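Local atomic coordinates of probable transcriptional regulator (Rhodococcus jostii, PDB entry 3HIM), a protein that probably binds regulatory DNA through a helix-turn-helix motif and controls transcription, as members of the TetR family generally do. Residues E41-S45 with L46-P50; D86-A89 with P90-L93; N107-S110 with A111-G114; I170-S173 with R174-P177; A189-V192 with E193-L196. All coordinates share one frame; numbering follows the deposited sequence.

How the contacts relate
The five contacts are local, each within one continuous run of chain, yet together they sample both halves of a TetR-family regulator. Contact 1 lies in the predicted DNA-binding motif, its centre about 47 Å from that of contact 2 and on the opposite side of the chain's centre. Contact 3 lies between, its nearest atoms about 9 Å from contact 1, and it touches contact 4, where Arg112 NE probably hydrogen-bonds Ser173 O at 2.9 Å. Contact 4 packs in turn on contact 5, Val172 CG2 lying 3.8 Å from Tyr191 CE2, and both meet the second subunit. Contact 5 reaches contact 2 through Leu196 CD2, 3.8 Å from Leu93 CD2.

Contact 1: E41-S45 with L46-P50; sequences EIAAS and LDMSP
Met48 carries CG anti to its carbonyl carbon (chi1 -61°) and then bends at its last torsion (chi3 -55°), a curl that brings CE back to Ala43, 4.2 Å from Ala43 CB. The backbone makes this return possible at Asp47, whose positive phi of 58° reverses the chain just beyond helix 39-45. Two hydrogen bonds hold the reversal: Met48 N reaches Ala43 O at 2.7 Å, and Asp47 N reaches Ala44 O at 2.8 Å from well above the carbonyl plane. Leu46 N divides itself weakly between Ile42 O and Ala43 O. Ile42 O is also gripped by a side chain, for Ser45 OG donates to it at 2.6 Å, so the last turn gains a polar bond from the exposed side of the helix. Besides Met48 CE, the methyl of Ala43 meets backbone beyond the turn: Ala43 CB lies 3.5 Å from Ser49 O and 3.8 Å from Pro50 CA; Val53 also packs on it. Leu46 lays CG close to Ile42 O, 3.7 Å away, and packs on Ala24 of helix 16-32, while its own carbonyl takes a hydrogen bond from Arg20. This is a Schellman motif with Asp47 as its C-prime residue, and here it closes helix 39-45 and begins the turn of the predicted helix-turn-helix.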
loop_
_atom_site.group_PDB
_atom_site.type_symbol
_atom_site.label_atom_id
_atom_site.label_comp_id
_atom_site.label_asym_id
_atom_site.label_seq_id
_atom_site.Cartn_x
_atom_site.Cartn_y
_atom_site.Cartn_z
ATOM N N GLU B 41 22.580 -8.863 -14.420
ATOM C CA GLU B 41 22.040 -9.803 -13.452
ATOM C C GLU B 41 20.907 -10.567 -14.149
ATOM O O GLU B 41 20.902 -11.791 -14.161
ATOM C CB GLU B 41 21.501 -9.121 -12.190
ATOM C CG GLU B 41 22.203 -7.850 -11.759
ATOM C CD GLU B 41 23.196 -8.051 -10.647
ATOM O OE1 GLU B 41 24.413 -8.030 -10.951
ATOM O OE2 GLU B 41 22.768 -8.215 -9.476
ATOM N N ILE B 42 19.981 -9.828 -14.767
ATOM C CA ILE B 42 18.743 -10.396 -15.341
ATOM C C ILE B 42 18.970 -11.395 -16.491
ATOM O O ILE B 42 18.449 -12.507 -16.449
ATOM C CB ILE B 42 17.756 -9.271 -15.760
ATOM C CG1 ILE B 42 17.438 -8.386 -14.542
ATOM C CG2 ILE B 42 16.485 -9.858 -16.418
ATOM C CD1 ILE B 42 16.711 -7.135 -14.872
ATOM N N ALA B 43 19.742 -10.999 -17.506
ATOM C CA ALA B 43 20.058 -11.890 -18.624
ATOM C C ALA B 43 20.812 -13.107 -18.120
ATOM O O ALA B 43 20.600 -14.221 -18.607
ATOM C CB ALA B 43 20.852 -11.171 -19.702
ATOM N N ALA B 44 21.654 -12.902 -17.114
ATOM C CA ALA B 44 22.447 -13.986 -16.545
ATOM C C ALA B 44 21.565 -14.968 -15.805
ATOM O O ALA B 44 21.728 -16.178 -15.922
ATOM C CB ALA B 44 23.530 -13.435 -15.617
ATOM N N SER B 45 20.627 -14.438 -15.036
ATOM C CA SER B 45 19.672 -15.252 -14.302
ATOM C C SER B 45 18.792 -16.089 -15.248
ATOM O O SER B 45 18.207 -17.080 -14.829
ATOM C CB SER B 45 18.795 -14.350 -13.430
ATOM O OG SER B 45 17.863 -13.645 -14.226
ATOM N N LEU B 46 18.690 -15.660 -16.507
ATOM C CA LEU B 46 17.972 -16.401 -17.543
ATOM C C LEU B 46 18.935 -17.223 -18.417
ATOM O O LEU B 46 18.568 -17.688 -19.494
ATOM C CB LEU B 46 17.137 -15.455 -18.415
ATOM C CG LEU B 46 15.915 -14.771 -17.787
ATOM C CD1 LEU B 46 15.283 -13.838 -18.796
ATOM C CD2 LEU B 46 14.890 -15.780 -17.272
ATOM N N ASP B 47 20.165 -17.390 -17.929
ATOM C CA ASP B 47 21.218 -18.142 -18.622
ATOM C C ASP B 47 21.534 -17.605 -20.008
ATOM O O ASP B 47 21.822 -18.374 -20.920
ATOM C CB ASP B 47 20.865 -19.637 -18.712
ATOM C CG ASP B 47 20.745 -20.294 -17.342
ATOM O OD1 ASP B 47 21.742 -20.268 -16.581
ATOM O OD2 ASP B 47 19.650 -20.833 -17.034
ATOM N N MET B 48 21.477 -16.294 -20.168
ATOM C CA MET B 48 21.800 -15.681 -21.449
ATOM C C MET B 48 23.033 -14.780 -21.357
ATOM O O MET B 48 23.503 -14.450 -20.256
ATOM C CB MET B 48 20.612 -14.881 -21.980
ATOM C CG MET B 48 19.372 -15.723 -22.231
ATOM S SD MET B 48 18.005 -14.729 -22.826
ATOM C CE MET B 48 17.876 -13.484 -21.534
ATOM N N SER B 49 23.557 -14.400 -22.524
ATOM C CA SER B 49 24.566 -13.348 -22.603
ATOM C C SER B 49 23.900 -12.010 -22.254
ATOM O O SER B 49 22.729 -11.794 -22.594
ATOM C CB SER B 49 25.199 -13.303 -23.997
ATOM O OG SER B 49 24.213 -13.157 -25.006
ATOM N N PRO B 50 24.632 -11.123 -21.552
ATOM C CA PRO B 50 24.122 -9.809 -21.134
ATOM C C PRO B 50 23.483 -8.997 -22.267
ATOM O O PRO B 50 22.503 -8.286 -22.039
ATOM C CB PRO B 50 25.376 -9.106 -20.619
ATOM C CG PRO B 50 26.225 -10.207 -20.094
ATOM C CD PRO B 50 25.993 -11.370 -21.030
#

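Contact 2: D86-A89 with P90-L93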
loop_
_atom_site.group_PDB
_atom_site.type_symbol
_atom_site.label_atom_id
_atom_site.label_comp_id
_atom_site.label_asym_id
_atom_site.label_seq_id
_atom_site.Cartn_x
_atom_site.Cartn_y
_atom_site.Cartn_z
ATOM N N ASP B 86 -24.913 -2.275 -17.997
ATOM C CA ASP B 86 -26.306 -2.695 -18.081
ATOM C C ASP B 86 -26.826 -3.404 -16.811
ATOM O O ASP B 86 -27.904 -3.966 -16.822
ATOM C CB ASP B 86 -26.532 -3.543 -19.338
ATOM C CG ASP B 86 -25.642 -4.791 -19.394
ATOM O OD1 ASP B 86 -24.850 -5.053 -18.457
ATOM O OD2 ASP B 86 -25.741 -5.519 -20.412
ATOM N N ILE B 87 -26.069 -3.374 -15.716
ATOM C CA ILE B 87 -26.598 -3.898 -14.448
ATOM C C ILE B 87 -26.626 -2.811 -13.379
ATOM O O ILE B 87 -26.046 -1.741 -13.574
ATOM C CB ILE B 87 -25.855 -5.162 -13.945
ATOM C CG1 ILE B 87 -24.393 -4.851 -13.604
ATOM C CG2 ILE B 87 -26.007 -6.326 -14.968
ATOM C CD1 ILE B 87 -23.609 -6.060 -13.146
ATOM N N ALA B 88 -27.322 -3.076 -12.276
ATOM C CA ALA B 88 -27.404 -2.121 -11.181
ATOM C C ALA B 88 -26.020 -1.771 -10.615
ATOM O O ALA B 88 -25.127 -2.616 -10.529
ATOM C CB ALA B 88 -28.339 -2.632 -10.075
ATOM N N ALA B 89 -25.862 -0.504 -10.244
ATOM C CA ALA B 89 -24.623 0.016 -9.687
ATOM C C ALA B 89 -24.016 -0.830 -8.550
ATOM O O ALA B 89 -22.804 -1.076 -8.572
ATOM C CB ALA B 89 -24.813 1.460 -9.251
ATOM N N PRO B 90 -24.840 -1.296 -7.569
ATOM C CA PRO B 90 -24.211 -2.089 -6.498
ATOM C C PRO B 90 -23.519 -3.354 -6.998
ATOM O O PRO B 90 -22.448 -3.697 -6.484
ATOM C CB PRO B 90 -25.372 -2.425 -5.573
ATOM C CG PRO B 90 -26.397 -1.360 -5.851
ATOM C CD PRO B 90 -26.284 -1.116 -7.317
ATOM N N ASP B 91 -24.122 -4.009 -8.003
ATOM C CA ASP B 91 -23.589 -5.228 -8.641
ATOM C C ASP B 91 -22.326 -4.918 -9.441
ATOM O O ASP B 91 -21.421 -5.740 -9.514
ATOM C CB ASP B 91 -24.609 -5.831 -9.623
ATOM C CG ASP B 91 -25.882 -6.298 -8.951
ATOM O OD1 ASP B 91 -25.837 -7.229 -8.129
ATOM O OD2 ASP B 91 -26.939 -5.722 -9.255
ATOM N N ARG B 92 -22.319 -3.758 -10.098
ATOM C CA ARG B 92 -21.131 -3.238 -10.794
ATOM C C ARG B 92 -19.963 -3.036 -9.812
ATOM O O ARG B 92 -18.814 -3.362 -10.121
ATOM C CB ARG B 92 -21.458 -1.916 -11.498
ATOM C CG ARG B 92 -22.492 -2.053 -12.642
ATOM C CD ARG B 92 -22.893 -0.729 -13.267
ATOM N NE ARG B 92 -21.749 -0.060 -13.889
ATOM C CZ ARG B 92 -21.784 1.140 -14.471
ATOM N NH1 ARG B 92 -22.913 1.833 -14.520
ATOM N NH2 ARG B 92 -20.672 1.671 -14.971
ATOM N N LEU B 93 -20.273 -2.490 -8.642
ATOM C CA LEU B 93 -19.281 -2.256 -7.611
ATOM C C LEU B 93 -18.757 -3.558 -7.011
ATOM O O LEU B 93 -17.560 -3.703 -6.830
ATOM C CB LEU B 93 -19.839 -1.320 -6.519
ATOM C CG LEU B 93 -18.765 -0.773 -5.568
ATOM C CD1 LEU B 93 -17.793 0.161 -6.320
ATOM C CD2 LEU B 93 -19.407 -0.093 -4.358
HETATM O O HOH W 1 -25.596 0.733 -13.316
HETATM O O HOH W 2 -28.689 -5.500 -11.962
#
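Ile87 and Arg92 pack tightly through their aliphatic parts, with Ile87 CG1 3.5 Å from Arg92 CG. The torsion of Ile87 (chi1 65°) sets CG1 between the backbone N and the carbonyl carbon, and from there CD1 reaches on to Asp91 CB at 3.7 Å. Ala88 O accepts Arg92 N at 3.1 Å and, weakly, Asp91 N. On the inner side, Pro90 and Leu93 lie against Leu196 of helix 184-198.

The solvent part is looser, with one water to each side of the Ile87-Ala88 peptide. One water donates to Ile87 O and accepts from Arg92 NH1 at 3.1 Å, lying in the guanidinium plane. A second accepts from Ala88 N at 2.8 Å and donates to Asp91 OD2 at 3.2 Å. The stronger partner of Arg92 is Asp83, salt-bridged through NE. With a leucine in place of Arg92, Asp83 would probably be left without this cation and the first water without one of its anchors. Ala88, at the N-cap position, has no polar side chain to cap the helix; a water instead links Asp91 to its amide, resembling one half of a capping box, and the negative charge of Asp91 probably also suits this helix start.

Contact 3: N107-S110 with A111-G114; sequences NRAS and ARVG
Asn107 to Ser110 pair with Ala111 to Gly114 by successive i to i+4 backbone bonds, from Ala111 N to Asn107 O at 2.7 Å through to Gly114 N to Ser110 O at 3.0 Å, with the one from Val113 N to Ala109 O weak. Along this opening turn Arg108 and Arg112 run side by side in the same direction, their guanidinium planes 39° apart. Arg112 bends at chi3 (-102°), which folds its flat head back over the backbone: Ala109 CA sits 3.8 Å above one face, toward the rim, and Arg112 NH2 comes within 3.6 Å of Arg108 CG. The chain of Arg108 stays extended and sends NH1 to Ala105 O, just before the segment. Helix 108-116 bridges the two parts of the TetR-type fold, because Ala109 and Ser110 rest on Ile26, and Val113 on Phe29, of helix 16-32, while Ala111 meets Ser173 of helix 158-175. With both guanidinium groups positive, the 4.3 Å from Arg108 NE to Arg112 NH2 is probably unfavourable, and Arg119 of the second subunit adds another like charge near Arg112 NE. That nitrogen is engaged by Ser173 O; a methionine in place of Arg112 would probably leave this carbonyl without the donor and Ala109 CA without the flat guanidinium over it. The methyl of Ala111 lies 3.3 Å from Asn107 O, and Asn107 ND2 turns back to Trp103 O in helix 89-106.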
loop_
_atom_site.group_PDB
_atom_site.type_symbol
_atom_site.label_atom_id
_atom_site.label_comp_id
_atom_site.label_asym_id
_atom_site.label_seq_id
_atom_site.Cartn_x
_atom_site.Cartn_y
_atom_site.Cartn_z
ATOM N N ASN B 107 -1.348 -10.698 -8.783
ATOM C CA ASN B 107 -0.220 -10.075 -9.486
ATOM C C ASN B 107 0.630 -9.171 -8.629
ATOM O O ASN B 107 1.241 -8.220 -9.149
ATOM C CB ASN B 107 -0.723 -9.321 -10.714
ATOM C CG ASN B 107 -1.476 -10.225 -11.639
ATOM O OD1 ASN B 107 -0.872 -10.990 -12.383
ATOM N ND2 ASN B 107 -2.801 -10.183 -11.570
ATOM N N ARG B 108 0.689 -9.484 -7.332
ATOM C CA ARG B 108 1.322 -8.613 -6.335
ATOM C C ARG B 108 2.793 -8.275 -6.625
ATOM O O ARG B 108 3.231 -7.138 -6.370
ATOM C CB ARG B 108 1.160 -9.175 -4.898
ATOM C CG ARG B 108 1.717 -10.589 -4.673
ATOM C CD ARG B 108 1.218 -11.227 -3.354
ATOM N NE ARG B 108 1.776 -12.560 -3.136
ATOM C CZ ARG B 108 1.222 -13.689 -3.575
ATOM N NH1 ARG B 108 0.070 -13.672 -4.252
ATOM N NH2 ARG B 108 1.818 -14.839 -3.331
ATOM N N ALA B 109 3.548 -9.255 -7.131
ATOM C CA ALA B 109 4.992 -9.081 -7.369
ATOM C C ALA B 109 5.203 -8.105 -8.499
ATOM O O ALA B 109 5.945 -7.152 -8.368
ATOM C CB ALA B 109 5.691 -10.426 -7.657
ATOM N N SER B 110 4.518 -8.340 -9.609
ATOM C CA SER B 110 4.492 -7.360 -10.677
ATOM C C SER B 110 3.930 -6.025 -10.200
ATOM O O SER B 110 4.449 -4.983 -10.573
ATOM C CB SER B 110 3.684 -7.862 -11.862
ATOM O OG SER B 110 3.652 -6.858 -12.847
ATOM N N ALA B 111 2.874 -6.051 -9.391
ATOM C CA ALA B 111 2.247 -4.797 -8.912
ATOM C C ALA B 111 3.237 -3.962 -8.097
ATOM O O ALA B 111 3.357 -2.758 -8.316
ATOM C CB ALA B 111 1.001 -5.084 -8.104
ATOM N N ARG B 112 3.954 -4.606 -7.178
ATOM C CA ARG B 112 4.955 -3.909 -6.380
ATOM C C ARG B 112 6.025 -3.203 -7.229
ATOM O O ARG B 112 6.342 -2.038 -6.990
ATOM C CB ARG B 112 5.590 -4.870 -5.374
ATOM C CG ARG B 112 4.689 -5.115 -4.171
ATOM C CD ARG B 112 5.324 -6.014 -3.129
ATOM N NE ARG B 112 4.796 -7.376 -3.223
ATOM C CZ ARG B 112 5.536 -8.445 -3.481
ATOM N NH1 ARG B 112 6.848 -8.310 -3.652
ATOM N NH2 ARG B 112 4.973 -9.651 -3.555
ATOM N N VAL B 113 6.560 -3.905 -8.227
ATOM C CA VAL B 113 7.624 -3.357 -9.068
ATOM C C VAL B 113 7.081 -2.161 -9.867
ATOM O O VAL B 113 7.702 -1.095 -9.915
ATOM C CB VAL B 113 8.267 -4.447 -9.991
ATOM C CG1 VAL B 113 9.183 -3.817 -11.016
ATOM C CG2 VAL B 113 9.045 -5.491 -9.148
ATOM N N GLY B 114 5.898 -2.349 -10.446
ATOM C CA GLY B 114 5.181 -1.287 -11.127
ATOM C C GLY B 114 4.896 -0.074 -10.268
ATOM O O GLY B 114 5.060 1.039 -10.731
#

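Contact 4: I170-S173 with R174-P177; sequences IDVS and RWFP
Trp175 lays one face of its indole over Val172 CA, with Phe176 CB toward the rim of that same face, and presents its edge to Asp171, whose OD2 lies in the ring plane 3.3 Å from Trp175 CD1. Its chi1 of 61° swings the ring back along the helix, so that Trp175 CZ2 comes 3.9 Å from Val172 CG2. The Phe176 ring has Pro177 CB over the centre of one face, across a cis peptide bond, while Phe176 CB packs on Val172 CG1 at 3.9 Å.

Arg174 receives Asp171 at its edge, gripping the carboxylate side-on with two nitrogens: Arg174 NE to Asp171 OD1 at 2.7 Å, with OD1 in the guanidinium plane, and Arg174 NH2 to Asp171 OD2 at 2.9 Å on the syn lone pair. The two planes stand 34° apart, a twisted pairing. Asp171 O is doubly used, accepting Arg174 N at 2.9 Å and Trp175 N at 3.3 Å.

OD2 also takes Ser167 OG of the second subunit, whose Arg119 donates to Arg174 O. A buried carboxylate with donors from both chains implies a neutralised ion pair, probably favouring ionised Asp171, that ties the end of helix 158-175 to the dimer interface.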
loop_
_atom_site.group_PDB
_atom_site.type_symbol
_atom_site.label_atom_id
_atom_site.label_comp_id
_atom_site.label_asym_id
_atom_site.label_seq_id
_atom_site.Cartn_x
_atom_site.Cartn_y
_atom_site.Cartn_z
ATOM N N ILE B 170 -4.641 -1.636 -4.085
ATOM C CA ILE B 170 -3.215 -1.463 -4.254
ATOM C C ILE B 170 -2.425 -1.953 -3.041
ATOM O O ILE B 170 -1.366 -2.553 -3.206
ATOM C CB ILE B 170 -2.875 0.011 -4.525
ATOM C CG1 ILE B 170 -3.313 0.394 -5.947
ATOM C CG2 ILE B 170 -1.369 0.269 -4.295
ATOM C CD1 ILE B 170 -3.447 1.915 -6.174
ATOM N N ASP B 171 -2.939 -1.716 -1.829
ATOM C CA ASP B 171 -2.197 -2.114 -0.634
ATOM C C ASP B 171 -2.205 -3.625 -0.406
ATOM O O ASP B 171 -1.312 -4.162 0.225
ATOM C CB ASP B 171 -2.685 -1.381 0.611
ATOM C CG ASP B 171 -1.709 -1.503 1.772
ATOM O OD1 ASP B 171 -0.565 -0.978 1.688
ATOM O OD2 ASP B 171 -2.090 -2.126 2.778
ATOM N N VAL B 172 -3.219 -4.304 -0.931
ATOM C CA VAL B 172 -3.240 -5.765 -0.936
ATOM C C VAL B 172 -1.924 -6.297 -1.512
ATOM O O VAL B 172 -1.408 -7.300 -1.056
ATOM C CB VAL B 172 -4.467 -6.309 -1.746
ATOM C CG1 VAL B 172 -4.276 -7.788 -2.192
ATOM C CG2 VAL B 172 -5.798 -6.110 -0.966
ATOM N N SER B 173 -1.369 -5.627 -2.515
ATOM C CA SER B 173 -0.139 -6.134 -3.138
ATOM C C SER B 173 1.056 -6.072 -2.182
ATOM O O SER B 173 2.038 -6.784 -2.368
ATOM C CB SER B 173 0.176 -5.417 -4.456
ATOM O OG SER B 173 -0.842 -5.669 -5.407
ATOM N N ARG B 174 0.953 -5.222 -1.163
ATOM C CA ARG B 174 1.984 -5.101 -0.135
ATOM C C ARG B 174 1.894 -6.224 0.883
ATOM O O ARG B 174 2.880 -6.901 1.111
ATOM C CB ARG B 174 1.890 -3.749 0.590
ATOM C CG ARG B 174 3.020 -3.493 1.620
ATOM C CD ARG B 174 2.795 -2.172 2.401
ATOM N NE ARG B 174 1.484 -2.191 3.055
ATOM C CZ ARG B 174 1.210 -2.848 4.174
ATOM N NH1 ARG B 174 2.166 -3.519 4.827
ATOM N NH2 ARG B 174 -0.020 -2.831 4.655
ATOM N N TRP B 175 0.718 -6.429 1.485
ATOM C CA TRP B 175 0.614 -7.316 2.667
ATOM C C TRP B 175 0.212 -8.744 2.361
ATOM O O TRP B 175 0.394 -9.623 3.194
ATOM C CB TRP B 175 -0.333 -6.749 3.749
ATOM C CG TRP B 175 -1.773 -6.567 3.289
ATOM C CD1 TRP B 175 -2.358 -5.398 2.857
ATOM C CD2 TRP B 175 -2.798 -7.567 3.226
ATOM N NE1 TRP B 175 -3.676 -5.616 2.511
ATOM C CE2 TRP B 175 -3.977 -6.933 2.739
ATOM C CE3 TRP B 175 -2.842 -8.932 3.526
ATOM C CZ2 TRP B 175 -5.175 -7.623 2.550
ATOM C CZ3 TRP B 175 -4.038 -9.623 3.323
ATOM C CH2 TRP B 175 -5.191 -8.963 2.849
ATOM N N PHE B 176 -0.365 -8.975 1.189
ATOM C CA PHE B 176 -0.915 -10.291 0.884
ATOM C C PHE B 176 0.206 -11.260 0.477
ATOM O O PHE B 176 1.166 -10.848 -0.151
ATOM C CB PHE B 176 -1.954 -10.147 -0.219
ATOM C CG PHE B 176 -2.640 -11.424 -0.600
ATOM C CD1 PHE B 176 -2.085 -12.263 -1.565
ATOM C CD2 PHE B 176 -3.852 -11.768 -0.020
ATOM C CE1 PHE B 176 -2.712 -13.444 -1.932
ATOM C CE2 PHE B 176 -4.498 -12.961 -0.380
ATOM C CZ PHE B 176 -3.929 -13.792 -1.335
ATOM N N PRO B 177 0.106 -12.548 0.863
ATOM C CA PRO B 177 -0.892 -13.175 1.740
ATOM C C PRO B 177 -0.587 -13.007 3.227
ATOM O O PRO B 177 0.582 -12.909 3.609
ATOM C CB PRO B 177 -0.791 -14.655 1.380
ATOM C CG PRO B 177 0.619 -14.841 0.917
ATOM C CD PRO B 177 1.046 -13.533 0.294
#

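Contact 5: A189-V192 with E193-L196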
loop_
_atom_site.group_PDB
_atom_site.type_symbol
_atom_site.label_atom_id
_atom_site.label_comp_id
_atom_site.label_asym_id
_atom_site.label_seq_id
_atom_site.Cartn_x
_atom_site.Cartn_y
_atom_site.Cartn_z
ATOM N N ALA B 189 -14.150 -10.649 -1.078
ATOM C CA ALA B 189 -15.510 -10.689 -0.558
ATOM C C ALA B 189 -15.648 -9.733 0.616
ATOM O O ALA B 189 -16.626 -8.985 0.705
ATOM C CB ALA B 189 -15.908 -12.116 -0.147
ATOM N N ARG B 190 -14.666 -9.759 1.512
ATOM C CA ARG B 190 -14.632 -8.824 2.642
ATOM C C ARG B 190 -14.598 -7.357 2.206
ATOM O O ARG B 190 -15.294 -6.500 2.782
ATOM C CB ARG B 190 -13.436 -9.132 3.530
ATOM C CG ARG B 190 -13.792 -9.703 4.867
ATOM C CD ARG B 190 -14.309 -11.105 4.815
ATOM N NE ARG B 190 -15.710 -11.202 4.377
ATOM C CZ ARG B 190 -16.222 -12.328 3.896
ATOM N NH1 ARG B 190 -15.448 -13.406 3.838
ATOM N NH2 ARG B 190 -17.475 -12.388 3.478
ATOM N N TYR B 191 -13.817 -7.077 1.169
ATOM C CA TYR B 191 -13.631 -5.713 0.705
ATOM C C TYR B 191 -14.833 -5.260 -0.085
ATOM O O TYR B 191 -15.174 -4.077 -0.078
ATOM C CB TYR B 191 -12.352 -5.591 -0.112
ATOM C CG TYR B 191 -11.126 -5.348 0.733
ATOM C CD1 TYR B 191 -11.152 -5.494 2.130
ATOM C CD2 TYR B 191 -9.923 -4.990 0.134
ATOM C CE1 TYR B 191 -10.006 -5.252 2.897
ATOM C CE2 TYR B 191 -8.785 -4.764 0.876
ATOM C CZ TYR B 191 -8.813 -4.890 2.247
ATOM O OH TYR B 191 -7.634 -4.637 2.947
ATOM N N VAL B 192 -15.491 -6.199 -0.754
ATOM C CA VAL B 192 -16.775 -5.878 -1.389
ATOM C C VAL B 192 -17.806 -5.378 -0.359
ATOM O O VAL B 192 -18.454 -4.356 -0.577
ATOM C CB VAL B 192 -17.340 -7.070 -2.171
ATOM C CG1 VAL B 192 -18.802 -6.840 -2.502
ATOM C CG2 VAL B 192 -16.528 -7.283 -3.445
ATOM N N GLU B 193 -17.943 -6.094 0.762
ATOM C CA GLU B 193 -18.882 -5.688 1.825
ATOM C C GLU B 193 -18.584 -4.276 2.326
ATOM O O GLU B 193 -19.504 -3.471 2.573
ATOM C CB GLU B 193 -18.822 -6.664 2.994
ATOM C CG GLU B 193 -19.416 -8.020 2.647
ATOM C CD GLU B 193 -18.874 -9.128 3.527
ATOM O OE1 GLU B 193 -18.066 -8.836 4.450
ATOM O OE2 GLU B 193 -19.246 -10.291 3.277
ATOM N N LEU B 194 -17.291 -3.993 2.481
ATOM C CA LEU B 194 -16.858 -2.700 3.021
ATOM C C LEU B 194 -17.061 -1.552 2.025
ATOM O O LEU B 194 -17.481 -0.470 2.423
ATOM C CB LEU B 194 -15.416 -2.773 3.524
ATOM C CG LEU B 194 -15.212 -3.685 4.741
ATOM C CD1 LEU B 194 -13.736 -4.140 4.836
ATOM C CD2 LEU B 194 -15.663 -3.011 6.044
ATOM N N ALA B 195 -16.762 -1.795 0.750
ATOM C CA ALA B 195 -17.009 -0.837 -0.326
ATOM C C ALA B 195 -18.501 -0.452 -0.430
ATOM O O ALA B 195 -18.863 0.725 -0.560
ATOM C CB ALA B 195 -16.496 -1.406 -1.667
ATOM N N LEU B 196 -19.376 -1.439 -0.362
ATOM C CA LEU B 196 -20.809 -1.135 -0.409
ATOM C C LEU B 196 -21.185 -0.279 0.780
ATOM O O LEU B 196 -21.911 0.705 0.615
ATOM C CB LEU B 196 -21.658 -2.402 -0.491
ATOM C CG LEU B 196 -21.516 -3.121 -1.833
ATOM C CD1 LEU B 196 -22.132 -4.522 -1.738
ATOM C CD2 LEU B 196 -22.129 -2.340 -3.004
HETATM O O HOH W 3 -16.139 -7.105 5.246
#
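Arg190 and Glu193 run alongside each other in a common direction, with guanidinium and carboxylate planes 39° apart. The arginine doubles back through bends at chi2 (71°) and chi3 (-78°) to offer its edge: NH2 meets OE2 of Glu193 at 2.8 Å, and NE reaches Glu193 OE1 more weakly at 3.3 Å. OE2 lies in the guanidinium plane, yet the nitrogen stands clear of the carboxylate plane, so this salt bridge is skewed. A water steadies it from the backbone side, donating 2.7 Å bonds to both Arg190 O and Glu193 OE1. One guanidinium face rests on Ala189 CB.

Elsewhere on the turn, apolar pairs take other orientations. Tyr191 and Leu194 slant across one another, the CD1 atoms of the two 4.0 Å apart, whereas Val192 and Leu196 run alongside, with Val192 CG1 4.1 Å from Leu196 CD1. Of the three pairs, only Val192 and Leu196 are also joined by an i to i+4 backbone bond; the other two are three residues apart.

Helix 184-198 therefore shows different chemistry to different neighbours. Val192 and Leu196 face helix 89-106, Tyr191 wedges against Leu168 and Trp175 of helix 158-175, and Arg190, Glu193 and Leu194 meet Ala160, Phe156 and Met198 of the second subunit.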